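Local atomic coordinates of ArsC family reductase (Pseudomonas aeruginosa, PDB entry 1RW1), a protein that is of unproven function but probably acts as a glutathione-dependent thiol reductase of the ArsC family. Residues V3-K8 against D28-K33; C10-K15 against K90-E95. All coordinates share one frame; numbering follows the deposited sequence.

Overall arrangement
Contact 1 includes strand 2-6 of a thioredoxin-like fold and contact 2 borders it; their centres are about 8 Å apart. Contact 1 joins strand 2-6 to strand 27-31, which lies at one edge of the four-stranded sheet. Contact 2 sets the start of helix 11-22 against the loop leading into strand 93-95, the neighbour of strand 2-6 on its other side. Both are partly buried, and contact 2 lies somewhat nearer the centre of the chain. Contact 1 is built on backbone hydrogen bonds, with aromatic side chains and water bridges around them. Contact 2 is smaller and uses side chains: a cysteine-arginine pair and packing on a proline. Leu4 CD1 packs on Pro92 CB and connects the two.

Contact 1 of 2, residues V3-K8 against D28-K33; sequences VLYGIK and DFHDYK
Leu4 and Gly6 bond alternately to Asp28, His30 and Tyr32, the last already at the start of helix 32-35. Leu4 N donates to Asp28 O at 2.8 Å, and His30 N donates to Leu4 O. Gly6 N donates to His30 O, and Tyr32 N to Gly6 O at 2.9 Å. The same carbonyl oxygens also receive CA-H...O contacts, as Gly6 O does from Asp31 CA.

On the face of Val3 and Tyr5, Tyr5 CD2 lies over the His30 ring, 3.4 Å from His30 CG. The ring planes are oblique, at 38°. Tyr5 OH hydrogen-bonds to His41 NE2 and probably to Glu95 OE1; His30 NE2 hydrogen-bonds to Gly36 O. Tyr32 turns one ring face to Gly6 N, and its OH is 3.5 Å from Tyr5 CB. The strands are the parallel pair of the beta-alpha-beta unit formed by strand 2-6, helix 11-22 and strand 27-31. On the other face, with CG anti to the backbone N (chi1 171°), Phe29 brings its ring edge against the backbone of 6-7, CZ 3.7 Å from Ile7 C.

Asp31 is the N-cap of helix 32-35, where Lys33 N donates a capping hydrogen bond to OD1 from above the carboxylate plane. One water joins OD1 to Lys8 N. Another joins Asp31 OD2 to Lys8 NZ, 4.2 Å apart and beyond a salt bridge. A third links Tyr32 OH to Tyr5 O.

Contact 2 of 2, residues C10-K15 against K90-E95; sequences CDTMKK and KRPVLE
Cys10 and the first turn of helix 11-22 face Arg91 and Pro92, with a cis peptide bond before Pro92 and Met13 CA 6.1 Å from Pro92 CA. A cysteine at the start of the first helix, opposite a cis-proline, is characteristic of thiol enzymes with a thioredoxin fold. In ArsC relatives the corresponding cysteine is the catalytic one, so Cys10 is probably the reactive thiol here.

Cys10 SG is anti to the backbone N (chi1 170°) and sits at the N-cap, where it accepts a bond from Met13 N at 3.5 Å. Arg91 NE also donates to Cys10 SG, at 3.3 Å and with an N-H...S angle of 162°. The sulfur lies at the edge of the guanidinium, in its plane, and NH2 adds a weak bond. Three N-H groups are thus directed at one sulfur.

The apolar part of the contact lies beside this group. Thr12 CG2 meets Pro92 CD and is 3.6 Å from Arg91 O. Met13, a selenomethionine, has a side chain bent at chi2 and chi3. It slides past Pro92 in the opposite direction, while Leu4 touches both residues. Met13 SE comes to 3.6 Å from Pro92 CB and 4.0 Å from Arg91 CB.

Contact 1 of 2, residues V3-K8 against D28-K33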
loop_
_atom_site.group_PDB
_atom_site.type_symbol
_atom_site.label_atom_id
_atom_site.label_comp_id
_atom_site.label_asym_id
_atom_site.label_seq_id
_atom_site.Cartn_x
_atom_site.Cartn_y
_atom_site.Cartn_z
ATOM N N VAL A 3 -10.228 4.500 -3.776
ATOM C CA VAL A 3 -9.785 4.482 -2.375
ATOM C C VAL A 3 -8.258 4.466 -2.347
ATOM O O VAL A 3 -7.623 3.618 -2.985
ATOM C CB VAL A 3 -10.329 3.262 -1.590
ATOM C CG1 VAL A 3 -9.955 3.396 -0.125
ATOM C CG2 VAL A 3 -11.839 3.149 -1.764
ATOM N N LEU A 4 -7.681 5.423 -1.621
ATOM C CA LEU A 4 -6.247 5.555 -1.445
ATOM C C LEU A 4 -5.899 5.102 -0.030
ATOM O O LEU A 4 -6.450 5.626 0.935
ATOM C CB LEU A 4 -5.846 7.020 -1.643
ATOM C CG LEU A 4 -4.333 7.259 -1.738
ATOM C CD1 LEU A 4 -3.774 6.738 -3.058
ATOM C CD2 LEU A 4 -4.043 8.739 -1.575
ATOM N N TYR A 5 -4.951 4.183 0.092
ATOM C CA TYR A 5 -4.559 3.587 1.366
ATOM C C TYR A 5 -3.146 4.015 1.718
ATOM O O TYR A 5 -2.220 3.883 0.905
ATOM C CB TYR A 5 -4.569 2.059 1.261
ATOM C CG TYR A 5 -5.909 1.436 0.965
ATOM C CD1 TYR A 5 -6.419 1.403 -0.306
ATOM C CD2 TYR A 5 -6.658 0.870 1.976
ATOM C CE1 TYR A 5 -7.641 0.813 -0.574
ATOM C CE2 TYR A 5 -7.885 0.281 1.728
ATOM C CZ TYR A 5 -8.375 0.248 0.439
ATOM O OH TYR A 5 -9.590 -0.343 0.179
ATOM N N GLY A 6 -2.965 4.472 2.952
ATOM C CA GLY A 6 -1.645 4.831 3.440
ATOM C C GLY A 6 -1.753 5.629 4.723
ATOM O O GLY A 6 -2.577 5.336 5.586
ATOM N N ILE A 7 -0.900 6.648 4.862
ATOM C CA ILE A 7 -0.861 7.529 6.023
ATOM C C ILE A 7 -0.699 8.967 5.543
ATOM O O ILE A 7 -0.495 9.219 4.359
ATOM C CB ILE A 7 0.300 7.132 6.997
ATOM C CG1 ILE A 7 1.669 7.398 6.352
ATOM C CG2 ILE A 7 0.152 5.694 7.455
ATOM C CD1 ILE A 7 2.842 7.253 7.316
ATOM N N LYS A 8 -0.783 9.919 6.461
ATOM C CA LYS A 8 -0.618 11.329 6.114
ATOM C C LYS A 8 0.845 11.748 5.936
ATOM O O LYS A 8 1.211 12.398 4.951
ATOM C CB LYS A 8 -1.279 12.197 7.196
ATOM C CG LYS A 8 -2.797 12.060 7.267
ATOM C CD LYS A 8 -3.370 12.737 8.535
ATOM C CE LYS A 8 -4.896 12.689 8.591
ATOM N NZ LYS A 8 -5.447 13.109 9.934
ATOM N N ASP A 28 -11.670 8.337 -1.549
ATOM C CA ASP A 28 -11.658 8.161 -0.108
ATOM C C ASP A 28 -10.230 7.865 0.332
ATOM O O ASP A 28 -9.463 7.269 -0.419
ATOM C CB ASP A 28 -12.563 6.994 0.282
ATOM C CG ASP A 28 -14.040 7.343 0.253
ATOM O OD1 ASP A 28 -14.400 8.498 -0.048
ATOM O OD2 ASP A 28 -14.885 6.482 0.506
ATOM N N PHE A 29 -9.885 8.268 1.543
ATOM C CA PHE A 29 -8.573 8.027 2.121
ATOM C C PHE A 29 -8.716 7.089 3.305
ATOM O O PHE A 29 -9.389 7.417 4.281
ATOM C CB PHE A 29 -7.944 9.351 2.533
ATOM C CG PHE A 29 -6.671 9.218 3.350
ATOM C CD1 PHE A 29 -5.671 8.315 3.028
ATOM C CD2 PHE A 29 -6.479 10.020 4.460
ATOM C CE1 PHE A 29 -4.503 8.238 3.794
ATOM C CE2 PHE A 29 -5.323 9.942 5.217
ATOM C CZ PHE A 29 -4.344 9.061 4.887
ATOM N N HIS A 30 -8.093 5.923 3.189
ATOM C CA HIS A 30 -8.049 4.907 4.232
ATOM C C HIS A 30 -6.693 5.031 4.932
ATOM O O HIS A 30 -5.663 4.681 4.358
ATOM C CB HIS A 30 -8.216 3.524 3.627
ATOM C CG HIS A 30 -8.186 2.427 4.639
ATOM N ND1 HIS A 30 -9.283 1.643 4.915
ATOM C CD2 HIS A 30 -7.168 1.960 5.401
ATOM C CE1 HIS A 30 -8.932 0.745 5.815
ATOM N NE2 HIS A 30 -7.659 0.909 6.124
ATOM N N ASP A 31 -6.718 5.589 6.140
ATOM C CA ASP A 31 -5.529 6.004 6.888
ATOM C C ASP A 31 -5.205 4.929 7.916
ATOM O O ASP A 31 -5.975 4.730 8.873
ATOM C CB ASP A 31 -5.897 7.303 7.587
ATOM C CG ASP A 31 -4.806 7.895 8.444
ATOM O OD1 ASP A 31 -3.709 7.299 8.594
ATOM O OD2 ASP A 31 -5.070 9.002 8.985
ATOM N N TYR A 32 -4.089 4.227 7.763
ATOM C CA TYR A 32 -3.743 3.148 8.694
ATOM C C TYR A 32 -3.665 3.624 10.130
ATOM O O TYR A 32 -3.945 2.831 11.031
ATOM C CB TYR A 32 -2.417 2.501 8.302
ATOM C CG TYR A 32 -2.384 1.884 6.922
ATOM C CD1 TYR A 32 -3.439 1.149 6.412
ATOM C CD2 TYR A 32 -1.273 2.025 6.123
ATOM C CE1 TYR A 32 -3.384 0.605 5.148
ATOM C CE2 TYR A 32 -1.209 1.486 4.851
ATOM C CZ TYR A 32 -2.267 0.770 4.361
ATOM O OH TYR A 32 -2.273 0.201 3.111
ATOM N N LYS A 33 -3.251 4.875 10.382
ATOM C CA LYS A 33 -3.167 5.392 11.751
ATOM C C LYS A 33 -4.535 5.726 12.351
ATOM O O LYS A 33 -4.625 5.957 13.550
ATOM C CB LYS A 33 -2.238 6.600 11.829
ATOM C CG LYS A 33 -0.784 6.287 11.507
ATOM C CD LYS A 33 0.113 7.497 11.696
ATOM C CE LYS A 33 1.545 7.296 11.197
ATOM N NZ LYS A 33 2.320 8.558 11.172
HETATM O O HOH W 1 -0.474 1.540 1.584
HETATM O O HOH W 2 -1.724 9.130 9.086
HETATM O O HOH W 3 -4.928 10.517 11.048
#

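Contact 2 of 2, residues C10-K15 against K90-E95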
loop_
_atom_site.group_PDB
_atom_site.type_symbol
_atom_site.label_atom_id
_atom_site.label_comp_id
_atom_site.label_asym_id
_atom_site.label_seq_id
_atom_site.Cartn_x
_atom_site.Cartn_y
_atom_site.Cartn_z
ATOM N N CYS A 10 3.900 11.109 4.931
ATOM C CA CYS A 10 4.700 10.301 4.037
ATOM C C CYS A 10 4.891 11.104 2.767
ATOM O O CYS A 10 3.902 11.510 2.171
ATOM C CB CYS A 10 4.005 8.969 3.714
ATOM S SG CYS A 10 4.765 8.012 2.384
ATOM N N ASP A 11 6.128 11.340 2.351
ATOM C CA ASP A 11 6.341 12.133 1.150
ATOM C C ASP A 11 5.746 11.474 -0.093
ATOM O O ASP A 11 5.270 12.180 -0.975
ATOM C CB ASP A 11 7.794 12.466 0.954
ATOM C CG ASP A 11 8.275 13.531 1.915
ATOM O OD1 ASP A 11 7.493 14.404 2.380
ATOM O OD2 ASP A 11 9.467 13.567 2.226
ATOM N N THR A 12 5.761 10.148 -0.195
ATOM C CA THR A 12 5.162 9.483 -1.350
ATOM C C THR A 12 3.657 9.718 -1.371
ATOM O O THR A 12 3.080 9.986 -2.430
ATOM C CB THR A 12 5.506 7.999 -1.347
ATOM O OG1 THR A 12 6.929 7.856 -1.445
ATOM C CG2 THR A 12 4.951 7.323 -2.573
HETATM N N MSE A 13 3.017 9.626 -0.200
HETATM C CA MSE A 13 1.588 9.940 -0.114
HETATM C C MSE A 13 1.310 11.379 -0.528
HETATM O O MSE A 13 0.339 11.647 -1.228
HETATM C CB MSE A 13 1.084 9.719 1.311
HETATM C CG MSE A 13 1.115 8.286 1.754
HETATM SE SE MSE A 13 -0.124 7.151 0.755
HETATM C CE MSE A 13 -1.773 8.003 1.297
ATOM N N LYS A 14 2.154 12.307 -0.081
ATOM C CA LYS A 14 1.934 13.717 -0.414
ATOM C C LYS A 14 2.002 13.915 -1.924
ATOM O O LYS A 14 1.215 14.682 -2.512
ATOM C CB LYS A 14 2.970 14.598 0.284
ATOM C CG LYS A 14 2.842 14.620 1.779
ATOM C CD LYS A 14 4.032 15.280 2.440
ATOM C CE LYS A 14 4.146 14.974 3.908
ATOM N NZ LYS A 14 5.491 15.312 4.417
ATOM N N LYS A 15 2.972 13.272 -2.565
ATOM C CA LYS A 15 3.143 13.383 -3.997
ATOM C C LYS A 15 1.911 12.831 -4.723
ATOM O O LYS A 15 1.366 13.470 -5.625
ATOM C CB LYS A 15 4.413 12.634 -4.437
ATOM C CG LYS A 15 5.696 13.262 -3.917
ATOM C CD LYS A 15 6.893 12.333 -3.876
ATOM C CE LYS A 15 7.238 11.694 -5.171
ATOM N NZ LYS A 15 8.545 10.987 -5.025
ATOM N N LYS A 90 3.715 -1.135 1.411
ATOM C CA LYS A 90 4.128 -0.122 0.455
ATOM C C LYS A 90 2.998 0.891 0.251
ATOM O O LYS A 90 1.821 0.538 0.221
ATOM C CB LYS A 90 4.501 -0.768 -0.873
ATOM C CG LYS A 90 5.902 -1.318 -0.921
ATOM C CD LYS A 90 6.530 -1.207 -2.305
ATOM C CE LYS A 90 7.851 -1.969 -2.406
ATOM N NZ LYS A 90 7.620 -3.409 -2.247
ATOM N N ARG A 91 3.392 2.144 0.079
ATOM C CA ARG A 91 2.445 3.260 -0.081
ATOM C C ARG A 91 2.613 3.891 -1.468
ATOM O O ARG A 91 3.746 3.999 -1.977
ATOM C CB ARG A 91 2.586 4.279 1.033
ATOM C CG ARG A 91 2.254 3.698 2.392
ATOM C CD ARG A 91 2.219 4.737 3.471
ATOM N NE ARG A 91 3.501 5.345 3.780
ATOM C CZ ARG A 91 4.262 5.018 4.815
ATOM N NH1 ARG A 91 3.956 4.021 5.630
ATOM N NH2 ARG A 91 5.351 5.726 5.040
ATOM N N PRO A 92 1.551 4.542 -1.931
ATOM C CA PRO A 92 0.166 4.200 -1.619
ATOM C C PRO A 92 -0.257 2.859 -2.151
ATOM O O PRO A 92 0.472 2.235 -2.916
ATOM C CB PRO A 92 -0.642 5.308 -2.344
ATOM C CG PRO A 92 0.370 6.246 -2.940
ATOM C CD PRO A 92 1.599 5.407 -3.112
ATOM N N VAL A 93 -1.464 2.439 -1.779
ATOM C CA VAL A 93 -2.249 1.524 -2.608
ATOM C C VAL A 93 -3.447 2.322 -3.077
ATOM O O VAL A 93 -4.080 3.026 -2.285
ATOM C CB VAL A 93 -2.667 0.240 -1.880
ATOM C CG1 VAL A 93 -3.516 -0.633 -2.785
ATOM C CG2 VAL A 93 -1.452 -0.519 -1.396
ATOM N N LEU A 94 -3.764 2.247 -4.366
ATOM C CA LEU A 94 -4.899 2.966 -4.933
ATOM C C LEU A 94 -5.812 1.949 -5.586
ATOM O O LEU A 94 -5.407 1.266 -6.536
ATOM C CB LEU A 94 -4.438 3.990 -5.953
ATOM C CG LEU A 94 -5.548 4.732 -6.714
ATOM C CD1 LEU A 94 -6.469 5.529 -5.792
ATOM C CD2 LEU A 94 -4.924 5.657 -7.751
ATOM N N GLU A 95 -7.039 1.842 -5.071
ATOM C CA GLU A 95 -8.070 0.954 -5.603
ATOM C C GLU A 95 -8.882 1.687 -6.650
ATOM O O GLU A 95 -9.451 2.733 -6.385
ATOM C CB GLU A 95 -8.899 0.383 -4.464
ATOM C CG GLU A 95 -8.090 -0.646 -3.684
ATOM C CD GLU A 95 -8.881 -1.304 -2.599
ATOM O OE1 GLU A 95 -9.922 -0.748 -2.186
ATOM O OE2 GLU A 95 -8.464 -2.388 -2.168
#